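Local structure of phosphoribosylglycinamide synthetase (Anaerococcus prevotii, 4DIM) at residues E192-A198 with N261-K267. The protein is probably an ATP-dependent ligase of the ATP-grasp type, related to the phosphoribosylglycinamide synthetases of purine biosynthesis. Sequence-based numbering, arbitrary orientation.
Sequences EGYEFGA and NVDMILK
The ring of Phe196 (chi1 p) lies over the start of the Met264 side chain, a selenomethionine. Met264 CB sits 3.4 Å from the ring centroid, a CH-pi contact over the ring face. Met264 SE is 5.5 Å from the same centroid and oblique to it, a Met-aromatic contact. Phe196 CE2 also reaches Leu266 CB at 3.7 Å.

Strand 194-198 runs antiparallel to 261-267; their axes come within 4.5 Å, at 149° between N-to-C directions. Two backbone hydrogen bonds join each hydrogen-bonded pair, tying the strands at every second residue. Tyr194 N to Leu266 O is 2.8 Å and Leu266 N to Tyr194 O 2.6 Å. Phe196 N to Met264 O is 3.2 Å and Met264 N to Phe196 O 2.8 Å. Ala198 N to Val262 O is 3.0 Å and Val262 N to Ala198 O 2.9 Å. These six residues direct their CB atoms to one face, where helix 236-253 packs on Phe196, Ala198, Met264 and Leu266.

Glu195-Ile265 and Gly197-Asp263 are the non-hydrogen-bonded pairs, both with CA-CA 4.4 Å. Glu195, Ile265 and Asp263 point to the other face. Before the strand, Gly193 CA makes a CA-H...O contact with Leu266 O at 3.4 Å; a CB on Gly193 would clash, 2.2 Å from that oxygen. The extended Lys267 (all t) forms a salt bridge, NZ to Glu192 OE2 3.4 Å; its hydrogen bond is weak.

Strands 206-219 and 270-277 continue the sheet on either side. Helix 236-253 packed on this antiparallel sheet is consistent with the ATP-grasp fold.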
loop_
_atom_site.group_PDB
_atom_site.type_symbol
_atom_site.label_atom_id
_atom_site.label_comp_id
_atom_site.label_asym_id
_atom_site.label_seq_id
_atom_site.Cartn_x
_atom_site.Cartn_y
_atom_site.Cartn_z
ATOM N N GLU A 192 -13.685 -3.822 15.284
ATOM C CA GLU A 192 -14.076 -4.872 14.365
ATOM C C GLU A 192 -15.161 -4.238 13.491
ATOM O O GLU A 192 -16.061 -3.584 14.012
ATOM C CB GLU A 192 -14.477 -6.188 15.119
ATOM C CG GLU A 192 -15.641 -6.146 16.100
ATOM C CD GLU A 192 -15.449 -5.491 17.461
ATOM O OE1 GLU A 192 -15.988 -6.056 18.439
ATOM O OE2 GLU A 192 -14.897 -4.365 17.536
ATOM N N GLY A 193 -14.980 -4.294 12.173
ATOM C CA GLY A 193 -15.942 -3.690 11.264
ATOM C C GLY A 193 -15.621 -3.890 9.796
ATOM O O GLY A 193 -14.923 -4.831 9.440
ATOM N N TYR A 194 -16.127 -3.005 8.932
ATOM C CA TYR A 194 -15.857 -3.106 7.493
ATOM C C TYR A 194 -14.446 -2.544 7.169
ATOM O O TYR A 194 -14.197 -1.343 7.354
ATOM C CB TYR A 194 -16.952 -2.398 6.663
ATOM C CG TYR A 194 -16.783 -2.634 5.179
ATOM C CD1 TYR A 194 -16.907 -3.912 4.636
ATOM C CD2 TYR A 194 -16.402 -1.600 4.327
ATOM C CE1 TYR A 194 -16.640 -4.160 3.292
ATOM C CE2 TYR A 194 -16.188 -1.830 2.965
ATOM C CZ TYR A 194 -16.286 -3.116 2.454
ATOM O OH TYR A 194 -16.051 -3.392 1.118
ATOM N N GLU A 195 -13.518 -3.430 6.725
ATOM C CA GLU A 195 -12.146 -3.021 6.368
ATOM C C GLU A 195 -12.067 -2.576 4.919
ATOM O O GLU A 195 -12.579 -3.239 4.024
ATOM C CB GLU A 195 -11.130 -4.136 6.573
ATOM C CG GLU A 195 -10.996 -4.625 7.991
ATOM C CD GLU A 195 -10.130 -5.868 8.151
ATOM O OE1 GLU A 195 -9.759 -6.482 7.124
ATOM O OE2 GLU A 195 -9.831 -6.231 9.313
ATOM N N PHE A 196 -11.418 -1.453 4.682
ATOM C CA PHE A 196 -11.228 -0.949 3.336
ATOM C C PHE A 196 -9.990 -0.072 3.368
ATOM O O PHE A 196 -9.342 0.010 4.403
ATOM C CB PHE A 196 -12.501 -0.212 2.843
ATOM C CG PHE A 196 -12.820 1.044 3.602
ATOM C CD1 PHE A 196 -12.427 2.281 3.121
ATOM C CD2 PHE A 196 -13.368 0.984 4.868
ATOM C CE1 PHE A 196 -12.620 3.437 3.872
ATOM C CE2 PHE A 196 -13.506 2.135 5.635
ATOM C CZ PHE A 196 -13.193 3.364 5.104
ATOM N N GLY A 197 -9.641 0.523 2.244
ATOM C CA GLY A 197 -8.488 1.393 2.136
ATOM C C GLY A 197 -8.764 2.682 1.399
ATOM O O GLY A 197 -9.890 2.955 0.968
ATOM N N ALA A 198 -7.708 3.473 1.213
ATOM C CA ALA A 198 -7.798 4.705 0.453
ATOM C C ALA A 198 -6.454 5.124 -0.073
ATOM O O ALA A 198 -5.434 4.855 0.553
ATOM C CB ALA A 198 -8.378 5.808 1.307
ATOM N N ASN A 261 -0.903 5.869 0.917
ATOM C CA ASN A 261 -1.616 4.605 0.995
ATOM C C ASN A 261 -2.100 4.432 2.401
ATOM O O ASN A 261 -1.299 4.578 3.304
ATOM C CB ASN A 261 -0.681 3.453 0.606
ATOM C CG ASN A 261 -1.358 2.109 0.679
ATOM O OD1 ASN A 261 -2.250 1.810 -0.103
ATOM N ND2 ASN A 261 -1.095 1.359 1.710
ATOM N N VAL A 262 -3.397 4.201 2.575
ATOM C CA VAL A 262 -4.088 4.096 3.853
ATOM C C VAL A 262 -4.970 2.815 3.977
ATOM O O VAL A 262 -5.614 2.368 3.005
ATOM C CB VAL A 262 -4.991 5.337 4.090
ATOM C CG1 VAL A 262 -5.289 5.504 5.570
ATOM C CG2 VAL A 262 -4.347 6.602 3.523
ATOM N N ASP A 263 -4.977 2.251 5.213
ATOM C CA ASP A 263 -5.798 1.115 5.626
ATOM C C ASP A 263 -6.778 1.677 6.620
ATOM O O ASP A 263 -6.374 2.199 7.664
ATOM C CB ASP A 263 -4.971 -0.039 6.252
ATOM C CG ASP A 263 -3.882 -0.657 5.392
ATOM O OD1 ASP A 263 -4.073 -0.747 4.154
ATOM O OD2 ASP A 263 -2.893 -1.172 5.970
HETATM N N MSE A 264 -8.048 1.613 6.266
HETATM C CA MSE A 264 -9.168 2.098 7.032
HETATM C C MSE A 264 -9.994 0.962 7.627
HETATM O O MSE A 264 -9.920 -0.185 7.212
HETATM C CB MSE A 264 -10.124 2.888 6.100
HETATM C CG MSE A 264 -9.479 3.926 5.088
HETATM SE SE MSE A 264 -8.949 5.523 5.932
HETATM C CE MSE A 264 -10.551 6.008 7.156
ATOM N N ILE A 265 -10.895 1.329 8.509
ATOM C CA ILE A 265 -11.923 0.424 9.025
ATOM C C ILE A 265 -13.192 1.241 9.302
ATOM O O ILE A 265 -13.133 2.345 9.849
ATOM C CB ILE A 265 -11.489 -0.399 10.248
ATOM C CG1 ILE A 265 -12.622 -1.335 10.717
ATOM C CG2 ILE A 265 -11.041 0.498 11.373
ATOM C CD1 ILE A 265 -12.190 -2.515 11.249
ATOM N N LEU A 266 -14.335 0.692 8.925
ATOM C CA LEU A 266 -15.602 1.373 9.169
ATOM C C LEU A 266 -16.352 0.674 10.315
ATOM O O LEU A 266 -16.632 -0.521 10.214
ATOM C CB LEU A 266 -16.414 1.417 7.863
ATOM C CG LEU A 266 -17.904 1.548 7.945
ATOM C CD1 LEU A 266 -18.297 2.920 8.470
ATOM C CD2 LEU A 266 -18.472 1.359 6.599
ATOM N N LYS A 267 -16.642 1.427 11.410
ATOM C CA LYS A 267 -17.418 0.932 12.556
ATOM C C LYS A 267 -18.483 1.940 12.960
ATOM O O LYS A 267 -18.151 3.062 13.356
ATOM C CB LYS A 267 -16.516 0.615 13.780
ATOM C CG LYS A 267 -17.271 0.106 15.028
ATOM C CD LYS A 267 -16.296 -0.313 16.103
ATOM C CE LYS A 267 -16.901 -0.764 17.423
ATOM N NZ LYS A 267 -15.851 -1.257 18.367
#